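Local coordinates for protein leucine aminopeptidase 1 (Caenorhabditis elegans, PDB 2HC9) that releases N-terminal amino acids, preferably leucine, from peptides as a zinc-dependent M17 aminopeptidase, and probably acts as a digestive enzyme, at residues V170-R175 with M282-S287; F411-S416 with K428-P433; V6-Q11 with D153-E158; Q43-D48 with Y69-L74. The protein carries 1 engineered substitution. All blocks are in the same frame, centred on the assembly; numbering follows the deposited sequence.

How the interactions relate
From the N terminus, interaction 3 opens first: residues 6-11, at the end of an edge strand of the N-terminal sheet, are joined to 153-158, the loop and first turn leading into helix 157-178. Nested inside that loop is interaction 4, where 43-48 meets 69-74 and a connecting loop is laid against another strand of the same sheet. Once interaction 3 has closed, helix 157-178 carries the chain on to interaction 1, which pairs 170-175 with 282-287 inside the catalytic domain; the nearest atoms of interactions 1 and 3 are about 9 Å apart. Interaction 2 follows in series, a short loop closed between 411-416 and 428-433. No two contacts cross.

Interaction 1 of 4, residues V170-R175 with M282-S287; sequences VRETAR and MLEAYS
Two helical segments come together at Thr-173 and Glu-284, whose CA atoms, 6.2 Å apart, are the nearest CA pair between 170-175 and 282-287. No direct hydrogen bond spans the gap; the bridging is done by the side chain of Glu-284. Its CB lies 3.2 Å from Thr-173 OG1, the two side chains running past one another in opposite senses, while that hydroxyl has its polar partner in the backbone O of Ser-169. Farther out, the bend at chi2 (-65°) turns the Glu-284 carboxylate back over Glu-172, with Glu-284 CD 3.4 Å from Glu-172 CB. The two carboxylate planes are nearly perpendicular, and Glu-172 OE1 stays 4.3 Å from Glu-284 OE2. A water spans these like charges, 2.8 Å from Glu-172 OE1 and 2.6 Å from Glu-284 OE2. Arg-175 grips Glu-172 side-on, NH2 to OE1 at 2.8 Å and NE to OE2 at 2.9 Å, and Lys-133 adds a second cation at OE2, which would offset the acidic pair. This is a helix-helix contact of the M17 fold: helix 157-178, which leads from the N-terminal domain, rests on helix 277-290 of the zinc-binding catalytic domain.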
loop_
_atom_site.group_PDB
_atom_site.type_symbol
_atom_site.label_atom_id
_atom_site.label_comp_id
_atom_site.label_asym_id
_atom_site.label_seq_id
_atom_site.Cartn_x
_atom_site.Cartn_y
_atom_site.Cartn_z
ATOM N N VAL A 170 -6.429 12.979 -38.135
ATOM C CA VAL A 170 -5.516 12.279 -37.215
ATOM C C VAL A 170 -4.764 13.288 -36.350
ATOM O O VAL A 170 -4.782 13.207 -35.100
ATOM C CB VAL A 170 -4.534 11.322 -37.979
ATOM C CG1 VAL A 170 -3.411 10.819 -37.046
ATOM C CG2 VAL A 170 -5.337 10.119 -38.578
ATOM N N ARG A 171 -4.133 14.274 -36.997
ATOM C CA ARG A 171 -3.358 15.281 -36.237
ATOM C C ARG A 171 -4.220 16.178 -35.354
ATOM O O ARG A 171 -3.782 16.589 -34.278
ATOM C CB ARG A 171 -2.492 16.117 -37.180
ATOM C CG ARG A 171 -1.422 15.275 -37.864
ATOM C CD ARG A 171 -0.649 16.126 -38.891
ATOM N NE ARG A 171 0.234 17.111 -38.258
ATOM C CZ ARG A 171 0.375 18.381 -38.653
ATOM N NH1 ARG A 171 -0.356 18.896 -39.664
ATOM N NH2 ARG A 171 1.239 19.156 -38.014
ATOM N N GLU A 172 -5.435 16.481 -35.804
ATOM C CA GLU A 172 -6.385 17.240 -34.981
ATOM C C GLU A 172 -6.831 16.473 -33.731
ATOM O O GLU A 172 -6.879 17.032 -32.633
ATOM C CB GLU A 172 -7.631 17.628 -35.805
ATOM C CG GLU A 172 -7.359 18.812 -36.797
ATOM C CD GLU A 172 -7.142 20.105 -36.042
ATOM O OE1 GLU A 172 -8.159 20.746 -35.694
ATOM O OE2 GLU A 172 -5.972 20.427 -35.716
ATOM N N THR A 173 -7.171 15.201 -33.911
ATOM C CA THR A 173 -7.530 14.344 -32.760
ATOM C C THR A 173 -6.395 14.384 -31.731
ATOM O O THR A 173 -6.633 14.612 -30.542
ATOM C CB THR A 173 -7.720 12.865 -33.216
ATOM O OG1 THR A 173 -8.763 12.800 -34.188
ATOM C CG2 THR A 173 -8.131 11.979 -32.029
ATOM N N ALA A 174 -5.164 14.143 -32.192
ATOM C CA ALA A 174 -3.992 14.153 -31.311
ATOM C C ALA A 174 -3.749 15.523 -30.660
ATOM O O ALA A 174 -3.416 15.595 -29.474
ATOM C CB ALA A 174 -2.745 13.696 -32.076
ATOM N N ARG A 175 -3.904 16.605 -31.428
ATOM C CA ARG A 175 -3.761 17.957 -30.860
ATOM C C ARG A 175 -4.727 18.195 -29.694
ATOM O O ARG A 175 -4.341 18.741 -28.631
ATOM C CB ARG A 175 -4.018 19.028 -31.949
ATOM C CG ARG A 175 -4.036 20.473 -31.377
ATOM C CD ARG A 175 -4.323 21.524 -32.459
ATOM N NE ARG A 175 -5.661 21.421 -33.047
ATOM C CZ ARG A 175 -6.799 21.851 -32.477
ATOM N NH1 ARG A 175 -6.810 22.413 -31.269
ATOM N NH2 ARG A 175 -7.941 21.731 -33.129
ATOM N N MET A 282 -14.089 10.754 -32.474
ATOM C CA MET A 282 -15.407 10.719 -33.148
ATOM C C MET A 282 -15.651 12.007 -33.951
ATOM O O MET A 282 -16.110 11.958 -35.103
ATOM C CB MET A 282 -16.560 10.505 -32.143
ATOM C CG MET A 282 -16.595 9.074 -31.517
ATOM S SD MET A 282 -16.384 7.770 -32.760
ATOM C CE MET A 282 -17.628 6.560 -32.274
ATOM N N LEU A 283 -15.338 13.147 -33.341
ATOM C CA LEU A 283 -15.450 14.451 -34.019
ATOM C C LEU A 283 -14.643 14.484 -35.312
ATOM O O LEU A 283 -15.133 14.940 -36.369
ATOM C CB LEU A 283 -14.933 15.556 -33.080
ATOM C CG LEU A 283 -14.886 16.968 -33.682
ATOM C CD1 LEU A 283 -16.312 17.376 -34.075
ATOM C CD2 LEU A 283 -14.206 17.977 -32.752
ATOM N N GLU A 284 -13.392 14.024 -35.244
ATOM C CA GLU A 284 -12.517 14.090 -36.413
ATOM C C GLU A 284 -12.792 13.019 -37.447
ATOM O O GLU A 284 -12.571 13.241 -38.641
ATOM C CB GLU A 284 -11.035 14.121 -36.002
ATOM C CG GLU A 284 -10.704 15.312 -35.066
ATOM C CD GLU A 284 -10.873 16.682 -35.740
ATOM O OE1 GLU A 284 -10.743 16.756 -36.980
ATOM O OE2 GLU A 284 -11.091 17.680 -35.009
ATOM N N ALA A 285 -13.312 11.870 -37.008
ATOM C CA ALA A 285 -13.891 10.891 -37.954
ATOM C C ALA A 285 -15.077 11.463 -38.719
ATOM O O ALA A 285 -15.170 11.286 -39.927
ATOM C CB ALA A 285 -14.327 9.590 -37.237
ATOM N N TYR A 286 -15.997 12.101 -38.000
ATOM C CA TYR A 286 -17.171 12.720 -38.602
ATOM C C TYR A 286 -16.706 13.732 -39.648
ATOM O O TYR A 286 -17.216 13.752 -40.765
ATOM C CB TYR A 286 -17.983 13.411 -37.503
ATOM C CG TYR A 286 -19.203 14.191 -37.964
ATOM C CD1 TYR A 286 -20.447 13.565 -38.063
ATOM C CD2 TYR A 286 -19.114 15.564 -38.281
ATOM C CE1 TYR A 286 -21.568 14.252 -38.455
ATOM C CE2 TYR A 286 -20.254 16.281 -38.673
ATOM C CZ TYR A 286 -21.475 15.615 -38.747
ATOM O OH TYR A 286 -22.613 16.280 -39.133
ATOM N N SER A 287 -15.746 14.569 -39.269
ATOM C CA SER A 287 -15.199 15.568 -40.185
ATOM C C SER A 287 -14.657 14.937 -41.482
ATOM O O SER A 287 -15.018 15.360 -42.587
ATOM C CB SER A 287 -14.113 16.378 -39.491
ATOM O OG SER A 287 -13.496 17.302 -40.386
HETATM O O HOH W 1 -10.839 20.056 -35.943
#

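Interaction 2 of 4, residues F411-S416 with K428-P433; sequences FGDLKS and KMDGPP
Asp-413 OD2 receives the shortest polar bond of the contact, from Gly-431 N at 2.8 Å, with an N-H...O angle of 165° and the donor on the syn lone pair. The other oxygen, Asp-413 OD1, takes the preceding amide, Asp-430 N, at 3.0 Å; this donor also comes from the syn side but stands 27° out of the carboxylate plane. Two successive backbone N-H groups thus hold one carboxylate by both oxygens, which fixes its rotation. Asp-413 reaches them with CG anti to its own carbonyl carbon (chi1 -68°). Met-429 crosses this side chain at about a right angle: its CB is 3.3 Å from Asp-413 OD2, whereas the thioether heads off from the carboxylate. The nearest CA atoms are those of Asp-413 and Met-429, 5.6 Å apart. The loop leads into helix 433-442, whose Val-436 touches both side chains; Asp-430 makes backbone hydrogen bonds to a neighbouring subunit, and the Met-429 side chain is about 7 Å from that of Arg-338, a predicted active-site residue. Asp-430 OD2 remains 4.5 Å from Asp-413 OD1, a like-charge pair. Two N-H donors would favour the ionised form of Asp-413, which would strengthen both bonds.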
loop_
_atom_site.group_PDB
_atom_site.type_symbol
_atom_site.label_atom_id
_atom_site.label_comp_id
_atom_site.label_asym_id
_atom_site.label_seq_id
_atom_site.Cartn_x
_atom_site.Cartn_y
_atom_site.Cartn_z
ATOM N N PHE A 411 -24.191 -8.632 -16.370
ATOM C CA PHE A 411 -24.864 -7.398 -15.911
ATOM C C PHE A 411 -25.193 -7.444 -14.415
ATOM O O PHE A 411 -25.276 -6.401 -13.727
ATOM C CB PHE A 411 -26.087 -7.068 -16.786
ATOM C CG PHE A 411 -26.815 -5.802 -16.368
ATOM C CD1 PHE A 411 -26.182 -4.562 -16.457
ATOM C CD2 PHE A 411 -28.105 -5.862 -15.863
ATOM C CE1 PHE A 411 -26.838 -3.397 -16.051
ATOM C CE2 PHE A 411 -28.779 -4.698 -15.471
ATOM C CZ PHE A 411 -28.143 -3.470 -15.565
ATOM N N GLY A 412 -25.324 -8.658 -13.895
ATOM C CA GLY A 412 -25.488 -8.850 -12.456
ATOM C C GLY A 412 -24.332 -8.302 -11.619
ATOM O O GLY A 412 -24.505 -8.024 -10.427
ATOM N N ASP A 413 -23.159 -8.129 -12.229
ATOM C CA ASP A 413 -22.057 -7.403 -11.571
ATOM C C ASP A 413 -22.466 -5.974 -11.123
ATOM O O ASP A 413 -21.860 -5.416 -10.196
ATOM C CB ASP A 413 -20.833 -7.326 -12.493
ATOM C CG ASP A 413 -20.177 -8.687 -12.729
ATOM O OD1 ASP A 413 -20.431 -9.656 -11.947
ATOM O OD2 ASP A 413 -19.384 -8.775 -13.695
ATOM N N LEU A 414 -23.482 -5.400 -11.765
ATOM C CA LEU A 414 -23.910 -4.032 -11.455
ATOM C C LEU A 414 -25.209 -3.997 -10.672
ATOM O O LEU A 414 -25.879 -2.979 -10.635
ATOM C CB LEU A 414 -24.057 -3.215 -12.755
ATOM C CG LEU A 414 -22.754 -3.115 -13.541
ATOM C CD1 LEU A 414 -22.984 -2.409 -14.884
ATOM C CD2 LEU A 414 -21.709 -2.375 -12.709
ATOM N N LYS A 415 -25.568 -5.109 -10.038
ATOM C CA LYS A 415 -26.811 -5.142 -9.252
ATOM C C LYS A 415 -26.796 -4.089 -8.124
ATOM O O LYS A 415 -25.748 -3.846 -7.488
ATOM C CB LYS A 415 -27.014 -6.555 -8.681
ATOM C CG LYS A 415 -28.307 -6.747 -7.913
ATOM C CD LYS A 415 -28.523 -8.225 -7.562
ATOM C CE LYS A 415 -30.017 -8.595 -7.680
ATOM N NZ LYS A 415 -30.365 -9.885 -6.998
ATOM N N SER A 416 -27.951 -3.459 -7.900
ATOM C CA SER A 416 -28.132 -2.493 -6.811
ATOM C C SER A 416 -29.388 -2.875 -6.058
ATOM O O SER A 416 -30.392 -3.303 -6.659
ATOM C CB SER A 416 -28.308 -1.069 -7.360
ATOM O OG SER A 416 -28.706 -0.149 -6.331
ATOM N N LYS A 428 -14.863 -8.251 -6.624
ATOM C CA LYS A 428 -14.749 -9.327 -7.598
ATOM C C LYS A 428 -15.989 -9.313 -8.460
ATOM O O LYS A 428 -17.101 -9.106 -7.969
ATOM C CB LYS A 428 -14.614 -10.685 -6.904
ATOM C CG LYS A 428 -13.250 -11.310 -7.060
ATOM C CD LYS A 428 -12.136 -10.361 -6.631
ATOM C CE LYS A 428 -10.741 -10.958 -6.870
ATOM N NZ LYS A 428 -10.604 -12.365 -6.369
ATOM N N MET A 429 -15.797 -9.479 -9.759
ATOM C CA MET A 429 -16.938 -9.539 -10.634
ATOM C C MET A 429 -16.788 -10.699 -11.627
ATOM O O MET A 429 -15.674 -11.171 -11.861
ATOM C CB MET A 429 -17.136 -8.174 -11.306
ATOM C CG MET A 429 -16.123 -7.776 -12.341
ATOM S SD MET A 429 -16.275 -5.978 -12.741
ATOM C CE MET A 429 -15.152 -5.381 -11.519
ATOM N N ASP A 430 -17.892 -11.140 -12.215
ATOM C CA ASP A 430 -17.818 -12.258 -13.160
ATOM C C ASP A 430 -17.343 -11.827 -14.543
ATOM O O ASP A 430 -16.730 -12.607 -15.229
ATOM C CB ASP A 430 -19.168 -12.932 -13.297
ATOM C CG ASP A 430 -19.482 -13.855 -12.122
ATOM O OD1 ASP A 430 -18.558 -14.235 -11.379
ATOM O OD2 ASP A 430 -20.665 -14.199 -11.963
ATOM N N GLY A 431 -17.677 -10.608 -14.964
ATOM C CA GLY A 431 -17.264 -10.141 -16.300
ATOM C C GLY A 431 -15.867 -9.547 -16.340
ATOM O O GLY A 431 -15.340 -9.097 -15.310
ATOM N N PRO A 432 -15.276 -9.474 -17.537
ATOM C CA PRO A 432 -14.079 -8.607 -17.675
ATOM C C PRO A 432 -14.521 -7.175 -17.286
ATOM O O PRO A 432 -15.580 -6.742 -17.731
ATOM C CB PRO A 432 -13.772 -8.654 -19.189
ATOM C CG PRO A 432 -14.616 -9.759 -19.772
ATOM C CD PRO A 432 -15.724 -10.076 -18.815
ATOM N N PRO A 433 -13.784 -6.476 -16.399
ATOM C CA PRO A 433 -14.217 -5.124 -16.002
ATOM C C PRO A 433 -14.514 -4.163 -17.152
ATOM O O PRO A 433 -15.478 -3.369 -17.046
ATOM C CB PRO A 433 -13.045 -4.620 -15.136
ATOM C CG PRO A 433 -12.513 -5.907 -14.510
ATOM C CD PRO A 433 -12.601 -6.917 -15.630
#

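Interaction 3 of 4, residues V6-Q11 with D153-E158; sequences VRNGIQ and DKLTNE
Asn-8 reaches across to Asn-157 through its amide nitrogen: ND2 donates to Asn-157 OD1 at 3.2 Å with an N-H...O angle of 167°. The acceptor lies close to the amide plane of Asn-8, but the donor is tilted from the carbonyl plane of Asn-157, and the two amide planes are 83° apart. A second bond from Asn-8 ND2, to Leu-155 O at 3.0 Å, is bent and weak. One amide nitrogen therefore bridges a side-chain and a main-chain carbonyl, a reach made possible by Asn-8 CG standing anti to the backbone N (chi1 -178°). Outward from this polar centre, Leu-155 supplies the apolar packing. It slides past Asn-8 in the opposite sense, with its CB 3.6 Å from Asn-8 OD1 and its CD2 4.1 Å from Asn-8 CA. Leu-155 continues inward to Leu-163 and Val-150, both of which also meet Val-6. Between Leu-155 and Asn-157, Thr-156 is the N-cap of helix 157-178: its side chain caps a backbone N of the first turn, and its own N-H is bonded to Asp-159 OD2, consistent with a capping box. The contact thus joins the end of edge strand 3-8 to the capped start of the helix that follows its parallel neighbour, strand 145-151, a strand-helix junction of the alpha/beta N-terminal domain, whose family belongs to the macro-domain clan.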
loop_
_atom_site.group_PDB
_atom_site.type_symbol
_atom_site.label_atom_id
_atom_site.label_comp_id
_atom_site.label_asym_id
_atom_site.label_seq_id
_atom_site.Cartn_x
_atom_site.Cartn_y
_atom_site.Cartn_z
ATOM N N VAL A 6 -0.638 15.043 -48.883
ATOM C CA VAL A 6 -0.414 13.731 -49.443
ATOM C C VAL A 6 -0.604 13.854 -50.964
ATOM O O VAL A 6 -1.622 14.392 -51.427
ATOM C CB VAL A 6 -1.410 12.678 -48.870
ATOM C CG1 VAL A 6 -1.131 11.291 -49.480
ATOM C CG2 VAL A 6 -1.320 12.630 -47.334
ATOM N N ARG A 7 0.381 13.373 -51.720
ATOM C CA ARG A 7 0.305 13.431 -53.192
ATOM C C ARG A 7 0.395 12.062 -53.825
ATOM O O ARG A 7 1.021 11.134 -53.299
ATOM C CB ARG A 7 1.426 14.313 -53.759
ATOM C CG ARG A 7 1.390 15.759 -53.245
ATOM C CD ARG A 7 2.445 16.672 -53.882
ATOM N NE ARG A 7 3.819 16.258 -53.613
ATOM C CZ ARG A 7 4.875 17.052 -53.795
ATOM N NH1 ARG A 7 4.698 18.293 -54.247
ATOM N NH2 ARG A 7 6.102 16.610 -53.566
ATOM N N ASN A 8 -0.204 11.971 -55.006
ATOM C CA ASN A 8 -0.233 10.754 -55.786
ATOM C C ASN A 8 0.982 10.775 -56.708
ATOM O O ASN A 8 0.917 11.365 -57.781
ATOM C CB ASN A 8 -1.530 10.795 -56.597
ATOM C CG ASN A 8 -1.748 9.564 -57.442
ATOM O OD1 ASN A 8 -1.087 8.526 -57.277
ATOM N ND2 ASN A 8 -2.713 9.671 -58.365
ATOM N N GLY A 9 2.098 10.183 -56.275
ATOM C CA GLY A 9 3.336 10.140 -57.073
ATOM C C GLY A 9 4.412 11.091 -56.579
ATOM O O GLY A 9 4.105 12.152 -56.007
ATOM N N ILE A 10 5.670 10.706 -56.798
ATOM C CA ILE A 10 6.825 11.535 -56.423
ATOM C C ILE A 10 6.817 12.837 -57.228
ATOM O O ILE A 10 6.722 12.822 -58.464
ATOM C CB ILE A 10 8.156 10.801 -56.649
ATOM C CG1 ILE A 10 8.259 9.547 -55.777
ATOM C CG2 ILE A 10 9.367 11.742 -56.417
ATOM C CD1 ILE A 10 9.391 8.630 -56.196
ATOM N N GLN A 11 6.875 13.965 -56.524
ATOM C CA GLN A 11 6.958 15.263 -57.170
ATOM C C GLN A 11 7.998 16.091 -56.456
ATOM O O GLN A 11 8.460 15.695 -55.389
ATOM C CB GLN A 11 5.578 15.917 -57.127
ATOM C CG GLN A 11 4.573 15.070 -57.882
ATOM C CD GLN A 11 3.170 15.433 -57.568
ATOM O OE1 GLN A 11 2.825 16.603 -57.625
ATOM N NE2 GLN A 11 2.332 14.428 -57.233
ATOM N N ASP A 153 0.344 2.530 -58.013
ATOM C CA ASP A 153 -0.360 2.556 -59.308
ATOM C C ASP A 153 -1.832 2.952 -59.209
ATOM O O ASP A 153 -2.325 3.766 -59.987
ATOM C CB ASP A 153 -0.306 1.170 -59.966
ATOM C CG ASP A 153 1.069 0.812 -60.488
ATOM O OD1 ASP A 153 1.791 1.715 -60.963
ATOM O OD2 ASP A 153 1.421 -0.390 -60.434
ATOM N N LYS A 154 -2.535 2.331 -58.271
ATOM C CA LYS A 154 -3.979 2.396 -58.235
ATOM C C LYS A 154 -4.498 3.701 -57.608
ATOM O O LYS A 154 -5.667 4.045 -57.769
ATOM C CB LYS A 154 -4.529 1.184 -57.483
ATOM C CG LYS A 154 -4.504 -0.100 -58.276
ATOM C CD LYS A 154 -5.077 -1.245 -57.468
ATOM C CE LYS A 154 -4.991 -2.551 -58.247
ATOM N NZ LYS A 154 -5.614 -3.698 -57.507
ATOM N N LEU A 155 -3.646 4.420 -56.884
ATOM C CA LEU A 155 -4.102 5.629 -56.193
ATOM C C LEU A 155 -4.620 6.705 -57.158
ATOM O O LEU A 155 -4.010 6.977 -58.194
ATOM C CB LEU A 155 -2.989 6.173 -55.300
ATOM C CG LEU A 155 -3.383 7.071 -54.127
ATOM C CD1 LEU A 155 -3.972 6.244 -52.959
ATOM C CD2 LEU A 155 -2.156 7.839 -53.681
ATOM N N THR A 156 -5.762 7.300 -56.818
ATOM C CA THR A 156 -6.315 8.408 -57.591
ATOM C C THR A 156 -6.023 9.760 -56.936
ATOM O O THR A 156 -5.624 9.834 -55.760
ATOM C CB THR A 156 -7.842 8.271 -57.794
ATOM O OG1 THR A 156 -8.542 8.558 -56.569
ATOM C CG2 THR A 156 -8.208 6.872 -58.303
ATOM N N ASN A 157 -6.227 10.839 -57.686
ATOM C CA ASN A 157 -6.100 12.174 -57.100
ATOM C C ASN A 157 -7.133 12.440 -55.992
ATOM O O ASN A 157 -6.812 13.079 -54.991
ATOM C CB ASN A 157 -6.153 13.262 -58.189
ATOM C CG ASN A 157 -4.892 13.286 -59.064
ATOM O OD1 ASN A 157 -3.908 12.578 -58.810
ATOM N ND2 ASN A 157 -4.914 14.124 -60.094
ATOM N N GLU A 158 -8.351 11.922 -56.153
ATOM C CA GLU A 158 -9.355 12.010 -55.105
ATOM C C GLU A 158 -8.909 11.275 -53.832
ATOM O O GLU A 158 -9.114 11.766 -52.719
ATOM C CB GLU A 158 -10.702 11.460 -55.588
ATOM C CG GLU A 158 -11.777 11.481 -54.492
ATOM C CD GLU A 158 -13.182 11.144 -54.986
ATOM O OE1 GLU A 158 -13.335 10.521 -56.072
ATOM O OE2 GLU A 158 -14.143 11.498 -54.264
#

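Interaction 4 of 4, residues Q43-D48 with Y69-L74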
loop_
_atom_site.group_PDB
_atom_site.type_symbol
_atom_site.label_atom_id
_atom_site.label_comp_id
_atom_site.label_asym_id
_atom_site.label_seq_id
_atom_site.Cartn_x
_atom_site.Cartn_y
_atom_site.Cartn_z
ATOM N N GLN A 43 19.256 10.868 -54.887
ATOM C CA GLN A 43 20.681 10.830 -55.216
ATOM C C GLN A 43 21.531 11.871 -54.488
ATOM O O GLN A 43 22.756 11.770 -54.475
ATOM C CB GLN A 43 20.938 10.834 -56.730
ATOM C CG GLN A 43 20.581 12.128 -57.426
ATOM C CD GLN A 43 20.804 12.081 -58.944
ATOM O OE1 GLN A 43 20.372 12.969 -59.665
ATOM N NE2 GLN A 43 21.478 11.044 -59.419
ATOM N N LYS A 44 20.891 12.846 -53.841
ATOM C CA LYS A 44 21.559 13.649 -52.805
ATOM C C LYS A 44 22.193 12.752 -51.733
ATOM O O LYS A 44 23.277 13.036 -51.221
ATOM C CB LYS A 44 20.568 14.619 -52.156
ATOM C CG LYS A 44 19.179 14.620 -52.784
ATOM C CD LYS A 44 18.953 15.832 -53.671
ATOM C CE LYS A 44 17.581 15.788 -54.313
ATOM N NZ LYS A 44 16.993 17.145 -54.523
ATOM N N PHE A 45 21.506 11.661 -51.396
ATOM C CA PHE A 45 21.888 10.858 -50.239
ATOM C C PHE A 45 22.406 9.479 -50.596
ATOM O O PHE A 45 23.263 8.938 -49.897
ATOM C CB PHE A 45 20.710 10.769 -49.263
ATOM C CG PHE A 45 20.188 12.109 -48.838
ATOM C CD1 PHE A 45 20.955 12.939 -48.021
ATOM C CD2 PHE A 45 18.943 12.550 -49.269
ATOM C CE1 PHE A 45 20.484 14.181 -47.624
ATOM C CE2 PHE A 45 18.460 13.801 -48.897
ATOM C CZ PHE A 45 19.225 14.618 -48.064
ATOM N N VAL A 46 21.891 8.909 -51.685
ATOM C CA VAL A 46 22.320 7.588 -52.141
ATOM C C VAL A 46 23.088 7.705 -53.474
ATOM O O VAL A 46 22.589 8.302 -54.433
ATOM C CB VAL A 46 21.108 6.643 -52.289
ATOM C CG1 VAL A 46 21.542 5.271 -52.785
ATOM C CG2 VAL A 46 20.360 6.524 -50.938
ATOM N N THR A 47 24.296 7.145 -53.516
ATOM C CA THR A 47 25.260 7.443 -54.585
ATOM C C THR A 47 24.703 7.127 -55.967
ATOM O O THR A 47 24.587 8.015 -56.814
ATOM C CB THR A 47 26.585 6.687 -54.386
ATOM O OG1 THR A 47 27.133 7.040 -53.112
ATOM C CG2 THR A 47 27.589 7.066 -55.486
ATOM N N ASP A 48 24.348 5.864 -56.170
ATOM C CA ASP A 48 23.799 5.390 -57.435
ATOM C C ASP A 48 23.011 4.115 -57.192
ATOM O O ASP A 48 22.877 3.670 -56.054
ATOM C CB ASP A 48 24.925 5.108 -58.437
ATOM C CG ASP A 48 26.061 4.281 -57.839
ATOM O OD1 ASP A 48 25.805 3.307 -57.088
ATOM O OD2 ASP A 48 27.230 4.612 -58.136
ATOM N N TYR A 69 24.200 12.187 -42.260
ATOM C CA TYR A 69 24.447 12.426 -40.838
ATOM C C TYR A 69 23.279 13.069 -40.070
ATOM O O TYR A 69 23.215 12.932 -38.855
ATOM C CB TYR A 69 25.797 13.108 -40.567
ATOM C CG TYR A 69 25.886 14.565 -40.989
ATOM C CD1 TYR A 69 25.435 15.583 -40.155
ATOM C CD2 TYR A 69 26.439 14.918 -42.215
ATOM C CE1 TYR A 69 25.519 16.931 -40.538
ATOM C CE2 TYR A 69 26.509 16.256 -42.615
ATOM C CZ TYR A 69 26.051 17.246 -41.771
ATOM O OH TYR A 69 26.136 18.551 -42.169
ATOM N N GLU A 70 22.347 13.725 -40.774
ATOM C CA GLU A 70 21.195 14.355 -40.093
ATOM C C GLU A 70 19.910 14.502 -40.905
ATOM O O GLU A 70 18.844 14.677 -40.318
ATOM C CB GLU A 70 21.571 15.709 -39.491
ATOM C CG GLU A 70 21.939 16.739 -40.537
ATOM C CD GLU A 70 22.219 18.107 -39.948
ATOM O OE1 GLU A 70 22.239 18.237 -38.704
ATOM O OE2 GLU A 70 22.387 19.059 -40.746
ATOM N N LEU A 71 20.007 14.440 -42.229
ATOM C CA LEU A 71 18.907 14.863 -43.102
ATOM C C LEU A 71 18.057 13.735 -43.672
ATOM O O LEU A 71 17.044 13.991 -44.315
ATOM C CB LEU A 71 19.426 15.696 -44.279
ATOM C CG LEU A 71 19.913 17.111 -43.968
ATOM C CD1 LEU A 71 20.599 17.727 -45.194
ATOM C CD2 LEU A 71 18.803 18.000 -43.415
ATOM N N ALA A 72 18.466 12.483 -43.514
ATOM C CA ALA A 72 17.785 11.449 -44.313
ATOM C C ALA A 72 17.758 10.074 -43.691
ATOM O O ALA A 72 18.729 9.661 -43.048
ATOM C CB ALA A 72 18.387 11.361 -45.728
ATOM N N HIS A 73 16.667 9.347 -43.932
ATOM C CA HIS A 73 16.457 8.020 -43.340
ATOM C C HIS A 73 15.739 7.098 -44.320
ATOM O O HIS A 73 14.889 7.559 -45.084
ATOM C CB HIS A 73 15.579 8.152 -42.088
ATOM C CG HIS A 73 16.219 8.923 -40.982
ATOM N ND1 HIS A 73 16.118 10.294 -40.871
ATOM C CD2 HIS A 73 16.972 8.514 -39.935
ATOM C CE1 HIS A 73 16.776 10.694 -39.800
ATOM N NE2 HIS A 73 17.307 9.634 -39.216
ATOM N N LEU A 74 16.048 5.806 -44.257
ATOM C CA LEU A 74 15.208 4.768 -44.868
ATOM C C LEU A 74 14.546 3.966 -43.735
ATOM O O LEU A 74 15.222 3.491 -42.827
ATOM C CB LEU A 74 16.073 3.820 -45.709
ATOM C CG LEU A 74 15.424 2.549 -46.290
ATOM C CD1 LEU A 74 14.420 2.890 -47.376
ATOM C CD2 LEU A 74 16.467 1.620 -46.868
#
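The loop residue Phe-45 faces Ala-72 at the start of strand 72-77, their CA atoms, 7.2 Å apart, being the nearest CA pair between 43-48 and 69-74. No hydrogen bond crosses the contact; the evidence is all apolar and centres on one aromatic ring. Ala-72 CB sits over a face of Phe-45, 3.6 Å from the ring centroid and only 9° off the ring normal, a well-centred CH-pi contact. The individual distances agree: Ala-72 CB is 3.7 Å from Phe-45 CG and 4.1 Å from Phe-45 CZ, so the methyl group is shared by the whole ring, with a slight bias toward its attached end. Phe-45 CG stands anti to the carbonyl carbon (chi1 -55°), which turns the ring so that a face is offered to Ala-72. Leu-71 supplies the second contact through its CB, which approaches the outer part of the ring obliquely, 3.8 Å from Phe-45 CE1 and 3.9 Å from Phe-45 CZ. The two side chains cross at about a right angle. Two consecutive residues, one just before the strand and one opening it, therefore receive a single aromatic group. Phe-45 also packs on Leu-20 of strand 18-25 and meets the ring of His-68. The loop that carries it joins helix 36-42 to helix 49-58, whose N-cap is Asp-48, while Leu-71 and His-73 make backbone hydrogen bonds to strand 18-25, so the ring lies where this helical connection meets two parallel strands of the N-terminal sheet.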